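Local coordinates for putative outer membrane protein (LpxR) (Salmonella typhimurium, PDB 3FID) that probably removes acyl chains from lipid A as a lipopolysaccharide-modifying beta-barrel enzyme of the outer membrane, at residues A[120-123]-A[129-132]. Numbering follows the deposited sequence.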
ATOM      1  N   ARG A 120      -0.704   1.109 -22.110  1.00 14.31           N
ATOM      2  CA  ARG A 120      -0.065   2.378 -22.445  1.00 14.85           C
ATOM      3  C   ARG A 120       1.419   2.343 -22.081  1.00 15.18           C
ATOM      4  O   ARG A 120       2.273   2.713 -22.888  1.00 14.87           O
ATOM      5  CB  ARG A 120      -0.763   3.525 -21.696  1.00 14.75           C
ATOM      6  CG  ARG A 120      -0.031   4.876 -21.755  1.00 15.31           C
ATOM      7  CD  ARG A 120      -0.803   5.927 -20.937  1.00 13.98           C
ATOM      8  NE  ARG A 120      -0.196   7.258 -21.019  1.00 14.08           N
ATOM      9  CZ  ARG A 120       0.845   7.654 -20.281  1.00 17.96           C
ATOM     10  NH1 ARG A 120       1.428   6.801 -19.423  1.00 18.75           N
ATOM     11  NH2 ARG A 120       1.322   8.894 -20.405  1.00 16.95           N
ATOM     12  N   ALA A 121       1.706   1.915 -20.851  1.00 15.76           N
ATOM     13  CA  ALA A 121       3.062   1.934 -20.286  1.00 16.89           C
ATOM     14  C   ALA A 121       3.992   1.064 -21.122  1.00 17.70           C
ATOM     15  O   ALA A 121       5.118   1.465 -21.484  1.00 18.18           O
ATOM     16  CB  ALA A 121       3.016   1.432 -18.834  1.00 16.91           C
ATOM     17  N   HIS A 122       3.489  -0.126 -21.432  1.00 18.88           N
ATOM     18  CA  HIS A 122       4.164  -1.115 -22.245  1.00 21.12           C
ATOM     19  C   HIS A 122       4.407  -0.616 -23.654  1.00 21.19           C
ATOM     20  O   HIS A 122       5.513  -0.746 -24.149  1.00 22.39           O
ATOM     21  CB  HIS A 122       3.378  -2.438 -22.232  1.00 20.85           C
ATOM     22  CG  HIS A 122       3.472  -3.168 -20.921  1.00 23.76           C
ATOM     23  ND1 HIS A 122       3.018  -4.460 -20.744  1.00 25.16           N
ATOM     24  CD2 HIS A 122       4.004  -2.790 -19.729  1.00 25.21           C
ATOM     25  CE1 HIS A 122       3.248  -4.838 -19.498  1.00 23.54           C
ATOM     26  NE2 HIS A 122       3.846  -3.843 -18.863  1.00 25.12           N
ATOM     27  N   ARG A 123       3.397  -0.023 -24.287  1.00 22.10           N
ATOM     28  CA  ARG A 123       3.565   0.539 -25.635  1.00 23.01           C
ATOM     29  C   ARG A 123       4.666   1.603 -25.646  1.00 23.63           C
ATOM     30  O   ARG A 123       5.530   1.616 -26.536  1.00 23.56           O
ATOM     31  CB  ARG A 123       2.239   1.113 -26.169  1.00 22.91           C
ATOM     32  CG  ARG A 123       2.336   1.695 -27.599  1.00 22.91           C
ATOM     33  CD  ARG A 123       1.000   2.250 -28.082  1.00 23.41           C
ATOM     34  NE  ARG A 123       0.354   3.136 -27.108  1.00 23.42           N
ATOM     35  CZ  ARG A 123       0.748   4.374 -26.841  1.00 21.48           C
ATOM     36  NH1 ARG A 123       0.087   5.099 -25.933  1.00 23.05           N
ATOM     37  NH2 ARG A 123       1.803   4.877 -27.459  1.00 19.46           N
ATOM     38  N   LYS A 129       2.047  -6.116 -24.874  1.00 28.26           N
ATOM     39  CA  LYS A 129       0.947  -6.088 -23.935  1.00 26.87           C
ATOM     40  C   LYS A 129       0.575  -7.515 -23.513  1.00 24.41           C
ATOM     41  O   LYS A 129       0.899  -8.483 -24.213  1.00 23.81           O
ATOM     42  CB  LYS A 129      -0.238  -5.294 -24.481  1.00 26.81           C
ATOM     43  CG  LYS A 129      -0.922  -5.839 -25.723  1.00 29.63           C
ATOM     44  CD  LYS A 129      -2.069  -4.897 -26.153  1.00 29.72           C
ATOM     45  CE  LYS A 129      -2.237  -4.846 -27.675  1.00 33.67           C
ATOM     46  NZ  LYS A 129      -3.512  -4.150 -28.115  1.00 34.60           N
ATOM     47  N   TYR A 130      -0.070  -7.630 -22.359  1.00 20.98           N
ATOM     48  CA  TYR A 130      -0.476  -8.918 -21.809  1.00 19.09           C
ATOM     49  C   TYR A 130      -1.936  -9.150 -22.168  1.00 17.80           C
ATOM     50  O   TYR A 130      -2.816  -8.406 -21.714  1.00 17.52           O
ATOM     51  CB  TYR A 130      -0.293  -8.949 -20.294  1.00 18.53           C
ATOM     52  CG  TYR A 130       1.130  -8.842 -19.804  1.00 18.27           C
ATOM     53  CD1 TYR A 130       1.426  -8.069 -18.680  1.00 19.69           C
ATOM     54  CD2 TYR A 130       2.179  -9.532 -20.422  1.00 17.55           C
ATOM     55  CE1 TYR A 130       2.733  -7.969 -18.184  1.00 18.83           C
ATOM     56  CE2 TYR A 130       3.490  -9.434 -19.928  1.00 19.97           C
ATOM     57  CZ  TYR A 130       3.752  -8.645 -18.817  1.00 19.88           C
ATOM     58  OH  TYR A 130       5.042  -8.506 -18.309  1.00 21.63           O
ATOM     59  N   PRO A 131      -2.201 -10.174 -23.013  1.00 17.34           N
ATOM     60  CA  PRO A 131      -3.562 -10.397 -23.525  1.00 16.46           C
ATOM     61  C   PRO A 131      -4.612 -10.783 -22.476  1.00 15.27           C
ATOM     62  O   PRO A 131      -5.788 -10.545 -22.699  1.00 15.54           O
ATOM     63  CB  PRO A 131      -3.371 -11.513 -24.580  1.00 16.22           C
ATOM     64  CG  PRO A 131      -2.109 -12.227 -24.133  1.00 17.68           C
ATOM     65  CD  PRO A 131      -1.222 -11.136 -23.578  1.00 16.77           C
ATOM     66  N   ALA A 132      -4.196 -11.349 -21.341  1.00 14.92           N
ATOM     67  CA  ALA A 132      -5.169 -11.830 -20.326  1.00 13.82           C
ATOM     68  C   ALA A 132      -5.922 -10.719 -19.611  1.00 13.53           C
ATOM     69  O   ALA A 132      -6.780 -10.987 -18.776  1.00 12.63           O
ATOM     70  CB  ALA A 132      -4.523 -12.812 -19.328  1.00 14.97           C
TER
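H122 is the residue of segment 120-123 that reaches the returning chain, where it meets Y130 and K129. Its CB points toward segment 129-132, and CG lies beside the backbone N, anti to the carbonyl carbon (chi1 -72°), which carries the imidazole across to the tyrosine. The rings of H122 and Y130 form an offset edge-to-face pair, with centroids 5.1 Å apart and planes at 88°. The histidine supplies the edge and the tyrosine the face, so this is a T-shaped stack displaced from the ring centre. The leading atom is CE1 of H122, which comes within 3.4 Å of CE1 of Y130. It favours that side of the phenol: CD1 of Y130 is 3.8 Å from CE1 of H122, and CZ of Y130 is 3.9 Å from the same histidine atom.

Next to CE1 on the same ring edge, ND1 of H122 lies 4.1 Å from CA of K129, which sits near the plane of the imidazole. ND1 also makes a weak hydrogen bond to the carbonyl O of E128, just before segment 129-132, which probably helps set the rotation of the ring. The lysine's side chain then leads away from segment 120-123, though it still touches N119 earlier on the same helix. With only 120 Å² buried in total and no hydrogen bond between the two segments, the contact rests mainly on one aromatic pair at the protein surface.

The side chain of Y130 is about 6 Å from that of zinc-binding T34, but the contact itself is surface packing. It packs the loop that follows helix 114-125 back against that helix, on the way to barrel strand 140-157. Y130 also touches Q118 of the same helix and K67 and R68 of another loop, placing its ring between helix 114-125 and the loop joining strands 49-60 and 80-94.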